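Local structure of lysine specific cysteine protease (Porphyromonas gingivalis, 3M1H) at residues Ala42-Ala47 / Gly139-Lys144; Thr33-Gly38 / Phe165-Leu170. The protein cleaves proteins after lysine and takes part in bacterial coaggregation, this chain being its calcium-binding K3 cleaved adhesin domain. One frame throughout, in Å; residues are numbered along the deposited sequence.

Contact 1: Ala42-Ala47 / Gly139-Lys144; sequences AGHNSA and GTWYQK. With CA (calcium ion), chain F.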
loop_
_atom_site.group_PDB
_atom_site.type_symbol
_atom_site.label_atom_id
_atom_site.label_comp_id
_atom_site.label_asym_id
_atom_site.label_seq_id
_atom_site.Cartn_x
_atom_site.Cartn_y
_atom_site.Cartn_z
ATOM N N ALA A 42 5.030 0.595 -13.036
ATOM C CA ALA A 42 5.535 1.957 -13.184
ATOM C C ALA A 42 5.219 2.769 -11.940
ATOM O O ALA A 42 4.058 2.833 -11.546
ATOM C CB ALA A 42 4.932 2.616 -14.414
ATOM N N GLY A 43 6.254 3.334 -11.309
ATOM C CA GLY A 43 6.075 4.088 -10.066
ATOM C C GLY A 43 5.539 5.481 -10.321
ATOM O O GLY A 43 5.267 5.868 -11.448
ATOM N N HIS A 44 5.361 6.248 -9.262
ATOM C CA HIS A 44 4.866 7.588 -9.376
ATOM C C HIS A 44 6.061 8.447 -9.805
ATOM O O HIS A 44 7.015 8.654 -9.023
ATOM C CB HIS A 44 4.296 8.041 -8.028
ATOM C CG HIS A 44 3.894 9.480 -8.017
ATOM N ND1 HIS A 44 4.430 10.396 -7.143
ATOM C CD2 HIS A 44 3.031 10.160 -8.804
ATOM C CE1 HIS A 44 3.913 11.589 -7.396
ATOM N NE2 HIS A 44 3.050 11.473 -8.387
ATOM N N ASN A 45 5.987 8.921 -11.051
ATOM C CA ASN A 45 7.077 9.706 -11.656
ATOM C C ASN A 45 8.431 9.091 -11.324
ATOM O O ASN A 45 9.393 9.789 -11.015
ATOM C CB ASN A 45 7.055 11.160 -11.156
ATOM C CG ASN A 45 5.822 11.918 -11.576
ATOM O OD1 ASN A 45 5.273 11.677 -12.646
ATOM N ND2 ASN A 45 5.384 12.840 -10.731
ATOM N N SER A 46 8.493 7.763 -11.344
ATOM C CA SER A 46 9.656 7.034 -10.888
ATOM C C SER A 46 9.532 5.563 -11.346
ATOM O O SER A 46 8.454 5.115 -11.754
ATOM C CB SER A 46 9.751 7.101 -9.365
ATOM O OG SER A 46 8.686 6.354 -8.787
ATOM N N ALA A 47 10.624 4.814 -11.252
ATOM C CA ALA A 47 10.653 3.439 -11.732
ATOM C C ALA A 47 9.920 2.440 -10.827
ATOM O O ALA A 47 9.251 1.524 -11.332
ATOM C CB ALA A 47 12.105 2.991 -11.949
ATOM N N GLY A 139 -4.155 3.306 -13.301
ATOM C CA GLY A 139 -5.011 4.278 -12.669
ATOM C C GLY A 139 -4.220 5.536 -12.368
ATOM O O GLY A 139 -2.989 5.509 -12.275
ATOM N N THR A 140 -4.954 6.620 -12.163
ATOM C CA THR A 140 -4.372 7.879 -11.752
ATOM C C THR A 140 -3.755 7.780 -10.350
ATOM O O THR A 140 -4.327 7.208 -9.437
ATOM C CB THR A 140 -5.430 9.003 -11.726
ATOM O OG1 THR A 140 -6.092 9.068 -12.990
ATOM C CG2 THR A 140 -4.774 10.362 -11.419
ATOM N N TRP A 141 -2.549 8.324 -10.201
ATOM C CA TRP A 141 -1.938 8.499 -8.897
ATOM C C TRP A 141 -2.600 9.657 -8.179
ATOM O O TRP A 141 -2.676 10.777 -8.726
ATOM C CB TRP A 141 -0.442 8.784 -9.012
ATOM C CG TRP A 141 0.384 7.585 -9.441
ATOM C CD1 TRP A 141 0.804 7.280 -10.712
ATOM C CD2 TRP A 141 0.916 6.572 -8.592
ATOM N NE1 TRP A 141 1.558 6.133 -10.701
ATOM C CE2 TRP A 141 1.635 5.672 -9.414
ATOM C CE3 TRP A 141 0.837 6.316 -7.217
ATOM C CZ2 TRP A 141 2.273 4.543 -8.904
ATOM C CZ3 TRP A 141 1.483 5.194 -6.707
ATOM C CH2 TRP A 141 2.174 4.322 -7.561
ATOM N N TYR A 142 -2.984 9.412 -6.933
ATOM C CA TYR A 142 -3.584 10.411 -6.069
ATOM C C TYR A 142 -2.801 10.506 -4.784
ATOM O O TYR A 142 -2.410 9.470 -4.207
ATOM C CB TYR A 142 -5.028 10.011 -5.732
ATOM C CG TYR A 142 -5.981 10.110 -6.894
ATOM C CD1 TYR A 142 -6.529 11.335 -7.256
ATOM C CD2 TYR A 142 -6.361 8.984 -7.603
ATOM C CE1 TYR A 142 -7.424 11.436 -8.302
ATOM C CE2 TYR A 142 -7.244 9.064 -8.663
ATOM C CZ TYR A 142 -7.773 10.293 -9.015
ATOM O OH TYR A 142 -8.650 10.382 -10.068
ATOM N N GLN A 143 -2.538 11.740 -4.341
ATOM C CA GLN A 143 -1.896 11.946 -3.046
ATOM C C GLN A 143 -2.915 12.016 -1.919
ATOM O O GLN A 143 -3.959 12.686 -2.065
ATOM C CB GLN A 143 -1.033 13.231 -3.032
ATOM C CG GLN A 143 -0.051 13.243 -1.881
ATOM C CD GLN A 143 0.820 14.467 -1.852
ATOM O OE1 GLN A 143 0.358 15.550 -2.203
ATOM N NE2 GLN A 143 2.075 14.310 -1.441
ATOM N N LYS A 144 -2.621 11.328 -0.825
ATOM C CA LYS A 144 -3.446 11.299 0.384
ATOM C C LYS A 144 -2.675 11.882 1.545
ATOM O O LYS A 144 -1.428 11.794 1.588
ATOM C CB LYS A 144 -3.862 9.854 0.738
ATOM C CG LYS A 144 -4.496 9.051 -0.383
ATOM C CD LYS A 144 -5.907 9.538 -0.654
ATOM C CE LYS A 144 -6.399 8.979 -1.962
ATOM N NZ LYS A 144 -7.851 9.312 -2.163
HETATM CA CA CA F . 9.071 5.313 -6.502
HETATM O O HOH W 1 3.216 5.590 -13.221
HETATM O O HOH W 2 9.464 7.627 -6.138
#

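Contact 2: Thr33-Gly38 / Phe165-Leu170; sequences TPPPGG and FFWINL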
loop_
_atom_site.group_PDB
_atom_site.type_symbol
_atom_site.label_atom_id
_atom_site.label_comp_id
_atom_site.label_asym_id
_atom_site.label_seq_id
_atom_site.Cartn_x
_atom_site.Cartn_y
_atom_site.Cartn_z
ATOM N N THR A 33 8.237 -6.597 -6.636
ATOM C CA THR A 33 8.482 -7.534 -7.761
ATOM C C THR A 33 7.202 -8.341 -7.987
ATOM O O THR A 33 7.175 -9.561 -7.775
ATOM C CB THR A 33 9.662 -8.499 -7.470
ATOM O OG1 THR A 33 9.437 -9.192 -6.231
ATOM C CG2 THR A 33 10.991 -7.716 -7.379
ATOM N N PRO A 34 6.088 -7.675 -8.372
ATOM C CA PRO A 34 4.817 -8.381 -8.542
ATOM C C PRO A 34 4.901 -9.519 -9.559
ATOM O O PRO A 34 5.349 -9.298 -10.711
ATOM C CB PRO A 34 3.868 -7.294 -9.078
ATOM C CG PRO A 34 4.771 -6.245 -9.608
ATOM C CD PRO A 34 5.955 -6.239 -8.695
ATOM N N PRO A 35 4.483 -10.721 -9.163
ATOM C CA PRO A 35 4.402 -11.786 -10.180
ATOM C C PRO A 35 3.271 -11.570 -11.189
ATOM O O PRO A 35 2.272 -10.917 -10.848
ATOM C CB PRO A 35 4.119 -13.044 -9.354
ATOM C CG PRO A 35 3.478 -12.556 -8.145
ATOM C CD PRO A 35 4.094 -11.227 -7.838
ATOM N N PRO A 36 3.399 -12.159 -12.388
ATOM C CA PRO A 36 4.509 -13.031 -12.832
ATOM C C PRO A 36 5.681 -12.328 -13.505
ATOM O O PRO A 36 6.742 -12.932 -13.768
ATOM C CB PRO A 36 3.829 -13.958 -13.829
ATOM C CG PRO A 36 2.749 -13.153 -14.400
ATOM C CD PRO A 36 2.288 -12.176 -13.340
ATOM N N GLY A 37 5.522 -11.039 -13.763
ATOM C CA GLY A 37 6.619 -10.253 -14.328
ATOM C C GLY A 37 7.869 -10.160 -13.488
ATOM O O GLY A 37 8.979 -10.172 -14.008
ATOM N N GLY A 38 7.685 -10.033 -12.174
ATOM C CA GLY A 38 8.798 -9.941 -11.235
ATOM C C GLY A 38 9.546 -8.625 -11.248
ATOM O O GLY A 38 10.622 -8.525 -10.670
ATOM N N PHE A 165 -9.870 -7.829 -8.311
ATOM C CA PHE A 165 -9.641 -6.635 -9.146
ATOM C C PHE A 165 -8.266 -6.778 -9.799
ATOM O O PHE A 165 -8.123 -7.552 -10.781
ATOM C CB PHE A 165 -9.937 -5.335 -8.372
ATOM C CG PHE A 165 -11.408 -5.222 -8.028
ATOM C CD1 PHE A 165 -12.300 -4.775 -8.981
ATOM C CD2 PHE A 165 -11.887 -5.639 -6.790
ATOM C CE1 PHE A 165 -13.680 -4.705 -8.693
ATOM C CE2 PHE A 165 -13.265 -5.580 -6.493
ATOM C CZ PHE A 165 -14.157 -5.107 -7.457
ATOM N N PHE A 166 -7.227 -6.086 -9.310
ATOM C CA PHE A 166 -5.900 -6.379 -9.812
ATOM C C PHE A 166 -4.823 -6.108 -8.746
ATOM O O PHE A 166 -4.645 -6.932 -7.895
ATOM C CB PHE A 166 -5.646 -5.693 -11.164
ATOM C CG PHE A 166 -4.436 -6.195 -11.886
ATOM C CD1 PHE A 166 -4.274 -7.548 -12.114
ATOM C CD2 PHE A 166 -3.440 -5.331 -12.346
ATOM C CE1 PHE A 166 -3.181 -8.024 -12.784
ATOM C CE2 PHE A 166 -2.334 -5.806 -13.032
ATOM C CZ PHE A 166 -2.204 -7.175 -13.252
ATOM N N TRP A 167 -4.122 -4.974 -8.785
ATOM C CA TRP A 167 -3.164 -4.612 -7.726
ATOM C C TRP A 167 -3.399 -3.169 -7.308
ATOM O O TRP A 167 -3.896 -2.368 -8.124
ATOM C CB TRP A 167 -1.717 -4.730 -8.202
ATOM C CG TRP A 167 -1.221 -6.090 -8.594
ATOM C CD1 TRP A 167 -1.527 -6.821 -9.700
ATOM C CD2 TRP A 167 -0.257 -6.841 -7.871
ATOM N NE1 TRP A 167 -0.801 -8.008 -9.722
ATOM C CE2 TRP A 167 -0.035 -8.045 -8.577
ATOM C CE3 TRP A 167 0.421 -6.624 -6.660
ATOM C CZ2 TRP A 167 0.862 -9.001 -8.126
ATOM C CZ3 TRP A 167 1.317 -7.577 -6.219
ATOM C CH2 TRP A 167 1.511 -8.759 -6.949
ATOM N N ILE A 168 -3.091 -2.886 -6.038
ATOM C CA ILE A 168 -2.976 -1.532 -5.487
ATOM C C ILE A 168 -1.478 -1.180 -5.403
ATOM O O ILE A 168 -0.655 -2.028 -5.040
ATOM C CB ILE A 168 -3.715 -1.372 -4.166
ATOM C CG1 ILE A 168 -3.644 0.092 -3.705
ATOM C CG2 ILE A 168 -3.207 -2.295 -3.076
ATOM C CD1 ILE A 168 -4.679 0.383 -2.582
ATOM N N ASN A 169 -1.156 0.063 -5.742
ATOM C CA ASN A 169 0.214 0.575 -5.699
ATOM C C ASN A 169 0.345 1.742 -4.731
ATOM O O ASN A 169 -0.562 2.570 -4.614
ATOM C CB ASN A 169 0.632 1.092 -7.054
ATOM C CG ASN A 169 0.609 0.073 -8.145
ATOM O OD1 ASN A 169 0.958 -1.071 -7.943
ATOM N ND2 ASN A 169 0.250 0.506 -9.338
ATOM N N LEU A 170 1.501 1.817 -4.059
ATOM C CA LEU A 170 1.836 2.871 -3.129
ATOM C C LEU A 170 3.227 3.408 -3.494
ATOM O O LEU A 170 4.095 2.622 -3.905
ATOM C CB LEU A 170 1.839 2.268 -1.728
ATOM C CG LEU A 170 2.337 3.090 -0.552
ATOM C CD1 LEU A 170 1.416 4.271 -0.249
ATOM C CD2 LEU A 170 2.514 2.175 0.681
HETATM O O HOH W 3 -0.151 -10.101 -11.883
#

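Contact 1: Ala42-Ala47 / Gly139-Lys144
H44 lies across the indole of W141. Its CB sits 3.8 Å from the centroid of the six-membered ring of W141, only 13° off the ring normal, a CH-pi contact over the face. The H44 CG is anti to the backbone N (chi1 174°), which carries the imidazole onward past the indole to the root of the tryptophan. There H44 CD2 comes 3.7 Å from W141 CB. The imidazole and the five-membered ring of W141 meet obliquely, their planes at 52°. The backbone adds to this tight part: H44 N is 3.5 Å from W141 CZ2, and A42 O meets the same carbon at the ring edge. H44 ND1, on the other side of CG from CD2, is hydrogen-bonded to D172, and W84 stacks on the ring.

The looser side is at the indole nitrogen. Water 1 accepts a bond from W141 NE1 at 3.1 Å and is bonded to G43 O at 2.7 Å. NE1 also has a weak bond to Q138. No direct hydrogen bond joins the two segments, and the contact lies at the surface.

Beyond H44 the loop turns to the metal. S46 OG binds calcium at 2.5 Å, with water 2, D9, E11, I48 and D171. D171 also accepts from H44 N. The contact thus sets a calcium-site loop against W141, beside one sheet of the beta jelly roll.

Contact 2: Thr33-Gly38 / Phe165-Leu170
P34 and W167 mark the closest approach of the two backbones, with P34 CA 8.9 Å from W167 CA. Residues 33-38 form an irregular loop, while 167-170 begin a strand. No hydrogen bond crosses directly between the segments. The loop is closed on itself by a bond from G38 N to P34 O of 2.9 Å. The turn runs through a cis peptide before P36 and a positive phi at G38.

The gap between the backbones is bridged by the indole of W167. Its CG is anti to the carbonyl carbon (chi1 -63°), and the benzene end of the indole reaches the prolines. P34 CB lies over one face of this end, 3.7 Å from the centroid of the six-membered ring of W167 and 20° off the normal, a CH-pi contact. P35 CD adds an apolar contact at W167 CH2, 3.7 Å away. P35 O is 3.6 Å from W167 CZ2.

The polar edge of the indole is served by water. Water 3 lies in the ring plane, accepts from W167 NE1 at 3.1 Å and donates to P35 O at 2.8 Å. One water therefore links the buried N-H to the loop backbone. Within its own segment, W167 CD1 sits 3.4 Å above the centre of the F166 ring. F41 packs edge-to-face with W167, and S51, A53 and I56 also touch the indole.

Here a proline-rich connecting loop covers a buried, strand-borne tryptophan of the beta jelly roll.

How the contacts relate
From the N terminus, the chain passes strand 19-22 and enters the long loop before strand 50-53. That loop supplies the first half of both contacts: 33-38 for contact 2, then 42-47 for contact 1. Contact 1 is closed next, when the chain reaches 139-144 at the start of strand 142-148. Contact 2 closes later, at 165-170, so contact 1 is nested inside it. Strands 142-148 and 167-177 both pair with strand 79-87 in one antiparallel sheet. The loop is thereby tied to this sheet at two places. The contacts also meet directly: W141 CH2 packs on N169 CB at 3.6 Å.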